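Local coordinates for redox-sensing transcriptional repressor Rex (Thermoanaerobacter ethanolicus, PDB 3WG9), which represses transcription as a homodimeric DNA-binding protein of the Rex family, probably in response to changes in the cellular NADH/NAD(+) balance, at residues B[85-96]-B[145-154]. Sequence-based numbering, arbitrary orientation.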
loop_
_atom_site.group_PDB
_atom_site.type_symbol
_atom_site.label_atom_id
_atom_site.label_comp_id
_atom_site.label_asym_id
_atom_site.label_seq_id
_atom_site.Cartn_x
_atom_site.Cartn_y
_atom_site.Cartn_z
ATOM N N TYR B 85 -2.961 19.751 3.532
ATOM C CA TYR B 85 -3.880 19.011 4.389
ATOM C C TYR B 85 -3.157 18.911 5.743
ATOM O O TYR B 85 -1.973 18.563 5.813
ATOM C CB TYR B 85 -4.130 17.576 3.824
ATOM C CG TYR B 85 -4.710 17.609 2.434
ATOM C CD1 TYR B 85 -6.081 17.795 2.235
ATOM C CD2 TYR B 85 -3.872 17.571 1.322
ATOM C CE1 TYR B 85 -6.611 17.935 0.937
ATOM C CE2 TYR B 85 -4.382 17.717 0.007
ATOM C CZ TYR B 85 -5.755 17.918 -0.162
ATOM O OH TYR B 85 -6.269 18.048 -1.442
ATOM N N ASN B 86 -3.873 19.235 6.801
ATOM C CA ASN B 86 -3.334 19.086 8.161
ATOM C C ASN B 86 -3.610 17.657 8.646
ATOM O O ASN B 86 -4.749 17.217 8.589
ATOM C CB ASN B 86 -4.035 20.077 9.062
ATOM C CG ASN B 86 -3.692 21.542 8.695
ATOM O OD1 ASN B 86 -2.668 21.792 8.048
ATOM N ND2 ASN B 86 -4.584 22.469 9.043
ATOM N N THR B 87 -2.561 16.981 9.099
ATOM C CA THR B 87 -2.607 15.614 9.555
ATOM C C THR B 87 -2.190 15.499 11.008
ATOM O O THR B 87 -1.418 16.318 11.535
ATOM C CB THR B 87 -1.687 14.725 8.678
ATOM O OG1 THR B 87 -0.310 15.071 8.916
ATOM C CG2 THR B 87 -2.060 14.933 7.182
ATOM N N ILE B 88 -2.656 14.451 11.651
ATOM C CA ILE B 88 -2.102 14.002 12.894
ATOM C C ILE B 88 -1.879 12.525 12.761
ATOM O O ILE B 88 -2.534 11.865 11.966
ATOM C CB ILE B 88 -3.051 14.248 14.088
ATOM C CG1 ILE B 88 -4.418 13.565 13.902
ATOM C CG2 ILE B 88 -3.268 15.749 14.286
ATOM C CD1 ILE B 88 -5.428 13.844 15.048
ATOM N N ILE B 89 -0.960 12.001 13.560
ATOM C CA ILE B 89 -0.753 10.546 13.625
ATOM C C ILE B 89 -1.108 10.119 15.006
ATOM O O ILE B 89 -0.657 10.759 15.996
ATOM C CB ILE B 89 0.761 10.278 13.356
ATOM C CG1 ILE B 89 1.018 10.568 11.882
ATOM C CG2 ILE B 89 1.160 8.824 13.663
ATOM C CD1 ILE B 89 2.497 10.414 11.445
ATOM N N ILE B 90 -1.864 9.023 15.101
ATOM C CA ILE B 90 -2.182 8.401 16.364
ATOM C C ILE B 90 -1.304 7.126 16.474
ATOM O O ILE B 90 -1.374 6.208 15.613
ATOM C CB ILE B 90 -3.643 7.966 16.486
ATOM C CG1 ILE B 90 -4.647 9.040 16.011
ATOM C CG2 ILE B 90 -3.917 7.474 17.956
ATOM C CD1 ILE B 90 -4.422 10.370 16.702
ATOM N N GLY B 91 -0.448 7.112 17.488
ATOM C CA GLY B 91 0.515 5.977 17.698
ATOM C C GLY B 91 1.937 6.494 17.515
ATOM O O GLY B 91 2.288 6.949 16.421
ATOM N N ALA B 92 2.735 6.517 18.582
ATOM C CA ALA B 92 4.104 6.995 18.483
ATOM C C ALA B 92 5.146 5.877 18.544
ATOM O O ALA B 92 6.302 6.188 18.683
ATOM C CB ALA B 92 4.440 8.043 19.568
ATOM N N GLY B 93 4.735 4.627 18.345
ATOM C CA GLY B 93 5.664 3.496 18.085
ATOM C C GLY B 93 6.367 3.545 16.745
ATOM O O GLY B 93 6.305 4.546 16.016
ATOM N N ASN B 94 7.056 2.450 16.409
ATOM C CA ASN B 94 7.854 2.409 15.186
ATOM C C ASN B 94 7.051 2.775 13.928
ATOM O O ASN B 94 7.504 3.573 13.128
ATOM C CB ASN B 94 8.442 0.991 15.035
ATOM C CG ASN B 94 9.360 0.644 16.213
ATOM O OD1 ASN B 94 9.141 -0.337 16.896
ATOM N ND2 ASN B 94 10.371 1.477 16.452
ATOM N N LEU B 95 5.878 2.179 13.773
ATOM C CA LEU B 95 5.018 2.455 12.609
ATOM C C LEU B 95 4.724 3.961 12.513
ATOM O O LEU B 95 5.004 4.570 11.480
ATOM C CB LEU B 95 3.737 1.616 12.693
ATOM C CG LEU B 95 2.794 1.833 11.469
ATOM C CD1 LEU B 95 3.520 1.540 10.154
ATOM C CD2 LEU B 95 1.524 0.950 11.620
ATOM N N GLY B 96 4.229 4.582 13.601
ATOM C CA GLY B 96 3.898 6.016 13.565
ATOM C C GLY B 96 5.103 6.882 13.231
ATOM O O GLY B 96 5.005 7.828 12.444
ATOM N N ASN B 145 -7.076 22.911 15.658
ATOM C CA ASN B 145 -6.043 22.998 14.625
ATOM C C ASN B 145 -6.478 22.655 13.201
ATOM O O ASN B 145 -5.632 22.386 12.354
ATOM C CB ASN B 145 -4.871 22.126 15.066
ATOM C CG ASN B 145 -4.184 22.683 16.313
ATOM O OD1 ASN B 145 -3.380 23.577 16.188
ATOM N ND2 ASN B 145 -4.537 22.198 17.502
ATOM N N LYS B 146 -7.787 22.588 12.977
ATOM C CA LYS B 146 -8.414 22.292 11.691
ATOM C C LYS B 146 -7.788 21.042 11.051
ATOM O O LYS B 146 -7.312 21.094 9.929
ATOM C CB LYS B 146 -8.332 23.478 10.712
ATOM C CG LYS B 146 -8.542 24.854 11.404
ATOM C CD LYS B 146 -8.434 26.005 10.384
ATOM C CE LYS B 146 -8.174 27.338 11.080
ATOM N NZ LYS B 146 -7.599 28.315 10.111
ATOM N N ILE B 147 -7.746 19.946 11.797
ATOM C CA ILE B 147 -7.154 18.699 11.252
ATOM C C ILE B 147 -8.087 18.026 10.252
ATOM O O ILE B 147 -9.247 17.749 10.563
ATOM C CB ILE B 147 -6.815 17.727 12.379
ATOM C CG1 ILE B 147 -5.930 18.422 13.409
ATOM C CG2 ILE B 147 -6.133 16.430 11.804
ATOM C CD1 ILE B 147 -4.608 18.944 12.835
ATOM N N ASP B 148 -7.529 17.680 9.100
ATOM C CA ASP B 148 -8.252 17.032 8.045
ATOM C C ASP B 148 -8.119 15.517 8.138
ATOM O O ASP B 148 -9.107 14.848 7.922
ATOM C CB ASP B 148 -7.710 17.508 6.699
ATOM C CG ASP B 148 -7.909 19.032 6.501
ATOM O OD1 ASP B 148 -9.060 19.476 6.677
ATOM O OD2 ASP B 148 -6.902 19.769 6.353
ATOM N N ILE B 149 -6.903 14.992 8.340
ATOM C CA ILE B 149 -6.642 13.546 8.148
ATOM C C ILE B 149 -6.083 12.975 9.457
ATOM O O ILE B 149 -5.182 13.584 10.030
ATOM C CB ILE B 149 -5.642 13.280 7.016
ATOM C CG1 ILE B 149 -6.138 13.853 5.665
ATOM C CG2 ILE B 149 -5.332 11.748 6.930
ATOM C CD1 ILE B 149 -5.012 13.862 4.551
ATOM N N GLY B 150 -6.723 11.950 10.020
ATOM C CA GLY B 150 -6.141 11.248 11.203
ATOM C C GLY B 150 -5.511 9.951 10.657
ATOM O O GLY B 150 -6.135 9.164 9.927
ATOM N N ILE B 151 -4.237 9.744 10.933
ATOM C CA ILE B 151 -3.566 8.521 10.464
ATOM C C ILE B 151 -3.432 7.574 11.636
ATOM O O ILE B 151 -2.908 8.000 12.697
ATOM C CB ILE B 151 -2.177 8.896 9.968
ATOM C CG1 ILE B 151 -2.318 9.985 8.894
ATOM C CG2 ILE B 151 -1.358 7.599 9.517
ATOM C CD1 ILE B 151 -0.987 10.604 8.399
ATOM N N LEU B 152 -3.920 6.332 11.499
ATOM C CA LEU B 152 -4.004 5.418 12.618
ATOM C C LEU B 152 -2.856 4.434 12.561
ATOM O O LEU B 152 -2.752 3.665 11.576
ATOM C CB LEU B 152 -5.340 4.636 12.685
ATOM C CG LEU B 152 -6.680 5.358 12.828
ATOM C CD1 LEU B 152 -7.799 4.279 12.848
ATOM C CD2 LEU B 152 -6.745 6.208 14.106
ATOM N N CYS B 153 -1.962 4.511 13.552
ATOM C CA CYS B 153 -0.772 3.620 13.614
ATOM C C CYS B 153 -0.717 2.971 15.007
ATOM O O CYS B 153 0.328 2.891 15.655
ATOM C CB CYS B 153 0.456 4.506 13.425
ATOM S SG CYS B 153 0.559 5.214 11.750
ATOM N N ILE B 154 -1.874 2.672 15.560
ATOM C CA ILE B 154 -1.929 2.093 16.904
ATOM C C ILE B 154 -2.278 0.619 16.852
ATOM O O ILE B 154 -2.650 0.107 15.789
ATOM C CB ILE B 154 -3.005 2.782 17.725
ATOM C CG1 ILE B 154 -4.211 3.165 16.858
ATOM C CG2 ILE B 154 -2.418 3.999 18.426
ATOM C CD1 ILE B 154 -5.375 3.432 17.743
HETATM O O HOH W 1 3.047 3.413 16.053
#
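Ile88 and Ile90 exchange backbone hydrogen bonds with Ile149, Ile151 and Cys153, joining strands 85-90 and 149-152 as parallel neighbours at the centre of a Rossmann fold. Packing is tight here. On one face Thr87 and Ile149 run side by side, and Ile89 CG1 meets Ile151 CD1 at 4.0 Å; beta-branched residues suit these extended backbones. Elsewhere, the Ile88 and Ile147 side chains cross at about a right angle, Ile88 CG2 touching Ile147 CD1 at 3.8 Å, while Gly150, with no side chain, lies beside Ile88, which packs on helix 138-144.

The partly exposed end around Asn86 is held by polar bonds instead. Asn86 O accepts from both Asp148 N and Ile149 N, and Asn86 ND2 reaches Lys146 O at 3.2 Å from above the carbonyl plane. With CG beside its backbone N (chi1 -62°), Asp148 brings OD2 back to Asn86 N at 3.1 Å, its anti side receiving the N-H; an alanine here would probably leave Asn86 N without this acceptor and loosen the strand's start.

At the opposite end the glycine-rich turn, consistent with a GxGxxG dinucleotide-binding motif, leads into helix 94-102. Leu95 and Ile154 bind NAD(H) in a crystal structure of this protein, though none is bound here. Gly91 suits its place because a CB would clash with Cys153 O. The small Cys153 fits under the helix start, its CB 3.8 Å from Gly96 CA and its SG near Leu95 CG. A water bridges the segments, accepting from Gly96 N at 3.0 Å and donating to Cys153 O at 2.8 Å.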